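Local structure of uncharacterized hypothetical protein (Bacteroides uniformis, 4EIU) at residues K68-R74 with S96-S102; I75-F79 with R236-Y240. The protein is of unknown function but belongs to the DUF3823 family, whose N-terminal domain is grouped with transthyretin-like beta-sandwich folds. All coordinates share one frame. Residue numbers count along the deposited sequence, not the author numbering.

Contact 1 of 2, residues K68-R74 with S96-S102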
loop_
_atom_site.group_PDB
_atom_site.type_symbol
_atom_site.label_atom_id
_atom_site.label_comp_id
_atom_site.label_asym_id
_atom_site.label_seq_id
_atom_site.Cartn_x
_atom_site.Cartn_y
_atom_site.Cartn_z
ATOM N N LYS A 68 6.997 24.624 -13.239
ATOM C CA LYS A 68 8.420 24.633 -12.837
ATOM C C LYS A 68 8.518 25.375 -11.522
ATOM O O LYS A 68 7.931 26.444 -11.388
ATOM C CB LYS A 68 9.294 25.315 -13.902
ATOM C CG LYS A 68 10.806 25.312 -13.644
ATOM C CD LYS A 68 11.584 25.959 -14.796
ATOM C CE LYS A 68 12.817 26.741 -14.325
ATOM N NZ LYS A 68 13.893 25.872 -13.756
ATOM N N GLY A 69 9.203 24.784 -10.546
ATOM C CA GLY A 69 9.500 25.477 -9.304
ATOM C C GLY A 69 9.984 24.520 -8.244
ATOM O O GLY A 69 10.383 23.419 -8.558
ATOM N N GLU A 70 9.954 24.970 -6.995
ATOM C CA GLU A 70 10.411 24.197 -5.854
ATOM C C GLU A 70 9.223 23.605 -5.131
ATOM O O GLU A 70 8.256 24.311 -4.824
ATOM C CB GLU A 70 11.173 25.097 -4.863
ATOM C CG GLU A 70 12.427 25.752 -5.426
ATOM C CD GLU A 70 13.684 24.902 -5.273
ATOM O OE1 GLU A 70 13.694 23.949 -4.448
ATOM O OE2 GLU A 70 14.681 25.209 -5.970
ATOM N N TYR A 71 9.338 22.336 -4.784
ATOM C CA TYR A 71 8.203 21.575 -4.278
ATOM C C TYR A 71 8.585 20.757 -3.073
ATOM O O TYR A 71 9.714 20.259 -2.983
ATOM C CB TYR A 71 7.668 20.622 -5.365
ATOM C CG TYR A 71 6.852 21.337 -6.434
ATOM C CD1 TYR A 71 7.463 21.907 -7.524
ATOM C CD2 TYR A 71 5.462 21.463 -6.312
ATOM C CE1 TYR A 71 6.719 22.571 -8.499
ATOM C CE2 TYR A 71 4.713 22.121 -7.286
ATOM C CZ TYR A 71 5.350 22.673 -8.366
ATOM O OH TYR A 71 4.621 23.349 -9.312
ATOM N N ASN A 72 7.611 20.584 -2.191
ATOM C CA ASN A 72 7.587 19.505 -1.228
ATOM C C ASN A 72 6.803 18.331 -1.842
ATOM O O ASN A 72 5.702 18.519 -2.383
ATOM C CB ASN A 72 6.895 19.988 0.059
ATOM C CG ASN A 72 6.831 18.923 1.130
ATOM O OD1 ASN A 72 5.772 18.300 1.331
ATOM N ND2 ASN A 72 7.947 18.709 1.830
ATOM N N VAL A 73 7.366 17.139 -1.727
ATOM C CA VAL A 73 6.785 15.932 -2.245
ATOM C C VAL A 73 6.577 15.018 -1.045
ATOM O O VAL A 73 7.528 14.591 -0.408
ATOM C CB VAL A 73 7.688 15.268 -3.321
ATOM C CG1 VAL A 73 7.019 13.996 -3.880
ATOM C CG2 VAL A 73 8.014 16.291 -4.456
ATOM N N ARG A 74 5.327 14.763 -0.725
ATOM C CA ARG A 74 4.927 13.951 0.406
ATOM C C ARG A 74 4.175 12.713 -0.074
ATOM O O ARG A 74 3.257 12.853 -0.868
ATOM C CB ARG A 74 3.977 14.784 1.285
ATOM C CG ARG A 74 3.358 13.957 2.398
ATOM C CD ARG A 74 2.427 14.757 3.301
ATOM N NE ARG A 74 1.729 13.788 4.155
ATOM C CZ ARG A 74 1.240 14.047 5.363
ATOM N NH1 ARG A 74 1.366 15.263 5.927
ATOM N NH2 ARG A 74 0.643 13.073 6.021
ATOM N N SER A 96 9.367 13.925 4.290
ATOM C CA SER A 96 9.038 14.306 2.903
ATOM C C SER A 96 10.282 14.869 2.213
ATOM O O SER A 96 11.277 15.123 2.859
ATOM C CB SER A 96 7.895 15.313 2.883
ATOM O OG SER A 96 8.245 16.590 3.427
ATOM N N VAL A 97 10.219 15.085 0.897
ATOM C CA VAL A 97 11.402 15.433 0.090
ATOM C C VAL A 97 11.150 16.832 -0.434
ATOM O O VAL A 97 10.045 17.123 -0.888
ATOM C CB VAL A 97 11.544 14.439 -1.097
ATOM C CG1 VAL A 97 12.492 14.968 -2.177
ATOM C CG2 VAL A 97 11.964 13.065 -0.597
ATOM N N ASN A 98 12.133 17.720 -0.365
ATOM C CA ASN A 98 12.033 18.977 -1.088
ATOM C C ASN A 98 12.932 18.903 -2.297
ATOM O O ASN A 98 14.078 18.486 -2.193
ATOM C CB ASN A 98 12.405 20.162 -0.212
ATOM C CG ASN A 98 11.443 20.357 0.944
ATOM O OD1 ASN A 98 10.204 20.224 0.806
ATOM N ND2 ASN A 98 12.009 20.655 2.110
ATOM N N THR A 99 12.414 19.284 -3.459
ATOM C CA THR A 99 13.195 19.218 -4.682
ATOM C C THR A 99 12.666 20.239 -5.657
ATOM O O THR A 99 11.469 20.527 -5.668
ATOM C CB THR A 99 13.122 17.805 -5.304
ATOM O OG1 THR A 99 13.957 17.755 -6.455
ATOM C CG2 THR A 99 11.688 17.403 -5.718
ATOM N N GLU A 100 13.567 20.794 -6.455
ATOM C CA GLU A 100 13.197 21.468 -7.690
ATOM C C GLU A 100 12.478 20.454 -8.573
ATOM O O GLU A 100 12.859 19.289 -8.591
ATOM C CB GLU A 100 14.440 21.974 -8.425
ATOM C CG GLU A 100 14.094 22.727 -9.715
ATOM C CD GLU A 100 15.256 23.443 -10.380
ATOM O OE1 GLU A 100 16.413 23.178 -10.013
ATOM O OE2 GLU A 100 14.999 24.274 -11.282
ATOM N N ILE A 101 11.440 20.881 -9.296
ATOM C CA ILE A 101 10.858 20.026 -10.356
ATOM C C ILE A 101 11.009 20.787 -11.643
ATOM O O ILE A 101 10.418 21.867 -11.788
ATOM C CB ILE A 101 9.392 19.624 -10.116
ATOM C CG1 ILE A 101 9.282 18.868 -8.777
ATOM C CG2 ILE A 101 8.923 18.719 -11.273
ATOM C CD1 ILE A 101 7.905 18.392 -8.411
ATOM N N SER A 102 11.840 20.242 -12.541
ATOM C CA SER A 102 12.296 20.937 -13.775
ATOM C C SER A 102 12.704 19.894 -14.807
ATOM O O SER A 102 13.426 18.966 -14.470
ATOM C CB SER A 102 13.531 21.763 -13.449
ATOM O OG SER A 102 13.835 22.636 -14.494
#
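Ser96 opens the pairing just before its strand begins: its OG accepts a hydrogen bond from Asn72 ND2 at 2.7 Å and also bonds Asp94. Val97 then enters the sheet in a hydrogen-bonded pair with Val73, with Val73 N to Val97 O at 2.8 Å and Val97 N to Val73 O at 3.0 Å. On the other face, Asn98 sits in a non-hydrogen-bonded pair opposite Asn72, where the side chains make the bond instead, Asn72 ND2 to Asn98 OD1 at 2.9 Å, so one amide serves two acceptors. Thr99 and Tyr71 exchange two backbone bonds, each 2.9 Å between N and O. Glu100 lies on the exposed face beside Glu70; its OE2 forms a weakly hydrogen-bonded salt bridge with Lys68 NZ at 3.1 Å. Ile101 N donates to Gly69 O at 2.8 Å, while its CD1 packs 3.7 Å from Tyr71 CD1 on the face shared with Val73. A largely apolar face turned toward Ile12 of strand 10-18 and Phe109 of strand 104-111, and a polar, more exposed face, on neighbouring antiparallel strands are characteristic of a beta-sandwich, consistent with the transthyretin-like assignment of this domain.

Contact 2 of 2, residues I75-F79 with R236-Y240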
loop_
_atom_site.group_PDB
_atom_site.type_symbol
_atom_site.label_atom_id
_atom_site.label_comp_id
_atom_site.label_asym_id
_atom_site.label_seq_id
_atom_site.Cartn_x
_atom_site.Cartn_y
_atom_site.Cartn_z
ATOM N N ILE A 75 4.503 11.516 0.437
ATOM C CA ILE A 75 3.737 10.323 0.127
ATOM C C ILE A 75 3.175 9.709 1.433
ATOM O O ILE A 75 3.754 9.890 2.499
ATOM C CB ILE A 75 4.539 9.296 -0.691
ATOM C CG1 ILE A 75 5.733 8.712 0.115
ATOM C CG2 ILE A 75 5.000 9.968 -2.037
ATOM C CD1 ILE A 75 6.451 7.486 -0.494
ATOM N N ASP A 76 2.008 9.099 1.333
ATOM C CA ASP A 76 1.374 8.350 2.426
ATOM C C ASP A 76 0.890 7.006 1.851
ATOM O O ASP A 76 0.482 6.923 0.667
ATOM C CB ASP A 76 0.166 9.136 2.917
ATOM C CG ASP A 76 0.547 10.424 3.624
ATOM O OD1 ASP A 76 0.716 10.427 4.857
ATOM O OD2 ASP A 76 0.617 11.466 2.953
ATOM N N GLY A 77 0.902 5.960 2.665
ATOM C CA GLY A 77 0.615 4.657 2.143
ATOM C C GLY A 77 0.612 3.623 3.233
ATOM O O GLY A 77 0.504 4.006 4.400
ATOM N N PRO A 78 0.744 2.331 2.855
ATOM C CA PRO A 78 0.827 1.192 3.801
ATOM C C PRO A 78 2.255 1.035 4.346
ATOM O O PRO A 78 2.901 0.023 4.160
ATOM C CB PRO A 78 0.387 0.010 2.932
ATOM C CG PRO A 78 0.969 0.346 1.584
ATOM C CD PRO A 78 0.733 1.839 1.464
ATOM N N PHE A 79 2.686 2.090 5.014
ATOM C CA PHE A 79 4.023 2.235 5.554
ATOM C C PHE A 79 4.041 3.292 6.664
ATOM O O PHE A 79 3.179 4.172 6.747
ATOM C CB PHE A 79 5.073 2.501 4.455
ATOM C CG PHE A 79 4.733 3.642 3.516
ATOM C CD1 PHE A 79 4.910 4.951 3.901
ATOM C CD2 PHE A 79 4.274 3.368 2.214
ATOM C CE1 PHE A 79 4.660 5.988 2.989
ATOM C CE2 PHE A 79 3.989 4.399 1.311
ATOM C CZ PHE A 79 4.176 5.697 1.716
ATOM N N ARG A 236 -7.282 2.349 6.483
ATOM C CA ARG A 236 -6.258 1.369 6.801
ATOM C C ARG A 236 -5.852 0.665 5.514
ATOM O O ARG A 236 -6.618 -0.086 4.933
ATOM C CB ARG A 236 -6.751 0.395 7.866
ATOM C CG ARG A 236 -7.235 1.104 9.124
ATOM C CD ARG A 236 -7.564 0.142 10.263
ATOM N NE ARG A 236 -8.709 -0.743 9.965
ATOM C CZ ARG A 236 -8.626 -2.036 9.609
ATOM N NH1 ARG A 236 -7.472 -2.692 9.458
ATOM N NH2 ARG A 236 -9.735 -2.692 9.367
ATOM N N ARG A 237 -4.635 0.951 5.065
ATOM C CA ARG A 237 -4.199 0.598 3.716
ATOM C C ARG A 237 -3.525 -0.777 3.696
ATOM O O ARG A 237 -2.747 -1.110 4.592
ATOM C CB ARG A 237 -3.239 1.630 3.184
ATOM C CG ARG A 237 -3.791 3.058 3.188
ATOM C CD ARG A 237 -2.843 4.112 2.556
ATOM N NE ARG A 237 -3.505 5.371 2.811
ATOM C CZ ARG A 237 -4.214 6.073 1.977
ATOM N NH1 ARG A 237 -4.235 5.790 0.661
ATOM N NH2 ARG A 237 -4.891 7.098 2.484
ATOM N N TRP A 238 -3.878 -1.572 2.689
ATOM C CA TRP A 238 -3.224 -2.862 2.420
ATOM C C TRP A 238 -1.853 -2.788 1.843
ATOM O O TRP A 238 -1.543 -1.980 0.928
ATOM C CB TRP A 238 -4.096 -3.721 1.495
ATOM C CG TRP A 238 -5.388 -4.200 2.094
ATOM C CD1 TRP A 238 -5.580 -5.164 3.081
ATOM C CD2 TRP A 238 -6.731 -3.736 1.765
ATOM N NE1 TRP A 238 -6.905 -5.337 3.342
ATOM C CE2 TRP A 238 -7.647 -4.524 2.584
ATOM C CE3 TRP A 238 -7.253 -2.835 0.833
ATOM C CZ2 TRP A 238 -9.011 -4.350 2.520
ATOM C CZ3 TRP A 238 -8.640 -2.662 0.788
ATOM C CH2 TRP A 238 -9.487 -3.392 1.615
ATOM N N ASN A 239 -1.027 -3.721 2.317
ATOM C CA ASN A 239 0.120 -4.207 1.545
ATOM C C ASN A 239 -0.292 -5.363 0.637
ATOM O O ASN A 239 -1.218 -6.105 0.952
ATOM C CB ASN A 239 1.278 -4.620 2.444
ATOM C CG ASN A 239 1.864 -3.426 3.190
ATOM O OD1 ASN A 239 1.653 -3.298 4.389
ATOM N ND2 ASN A 239 2.564 -2.553 2.482
ATOM N N TYR A 240 0.391 -5.469 -0.503
ATOM C CA TYR A 240 -0.043 -6.314 -1.592
ATOM C C TYR A 240 1.053 -7.224 -2.097
ATOM O O TYR A 240 2.222 -6.842 -2.119
ATOM C CB TYR A 240 -0.464 -5.443 -2.795
ATOM C CG TYR A 240 -1.864 -4.845 -2.765
ATOM C CD1 TYR A 240 -2.929 -5.521 -3.339
ATOM C CD2 TYR A 240 -2.099 -3.567 -2.260
ATOM C CE1 TYR A 240 -4.203 -4.976 -3.358
ATOM C CE2 TYR A 240 -3.370 -3.033 -2.260
ATOM C CZ TYR A 240 -4.413 -3.736 -2.870
ATOM O OH TYR A 240 -5.686 -3.180 -2.904
#
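A single proline carries most of this junction: Pro78, at the centre of an inverse gamma turn, has its CA-to-CB bond toward segment 236-240, and its carbonyl makes the one hydrogen bond between the segments. Asn239 ND2 donates to Pro78 O at 3.1 Å, while Asn239 OD1 accepts from the backbone of Leu115, so the amide ties the turn and the start of strand 115-126 to segment 236-240. The turn itself is closed by a weak bond from Phe79 N to Gly77 O at 3.0 Å. Against the other backbone the proline makes van der Waals contact, with Pro78 CB 3.4 Å from Trp238 O and 3.7 Å from Arg237 O.

Here the chain leaves strand 69-76 of the antiparallel sheet that also holds 91-101 and meets residues that lead into strand 239-247, an outermost strand of a separate antiparallel sheet, so the contact bridges the two beta-sheet regions near the centre of the molecule. The segments meet without backbone pairing between them.

Arg237 runs alongside the turn, its CD 3.5 Å from Gly77 CA. Gly77 suits this crowded place, since a CB there would clash with the Phe79 ring. The guanidinium continues past it to the carbonyls of Ser31, Gly33 and Thr229, joining loops from both parts of the chain. Trp238 directs its CA-to-CB bond away from the turn; its indole packs on Ala222 and Arg224 of strand 216-225 and donates through NE1 to Asp164.

How the contacts relate
Strand 69-76 connects the two contacts, whose centres lie about 22 Å apart. Segment 68-74 of contact 1 passes directly into segment 75-79 of contact 2: the strand pairs with 91-101, and the chain then leaves it in the turn at 77-79, which meets segment 236-240. Along the chain the segments alternate: 68-74, 75-79, 96-102 and finally 236-240. Contact 1 thus lies within the N-terminal DUF3823 region, probably transthyretin-like, about 23 Å from the centre of the chain, whereas contact 2, about 3 Å from that centre, spans 156 intervening residues and joins the sheet of that region to the sheet of 216-225 and 239-247 near the C-terminus.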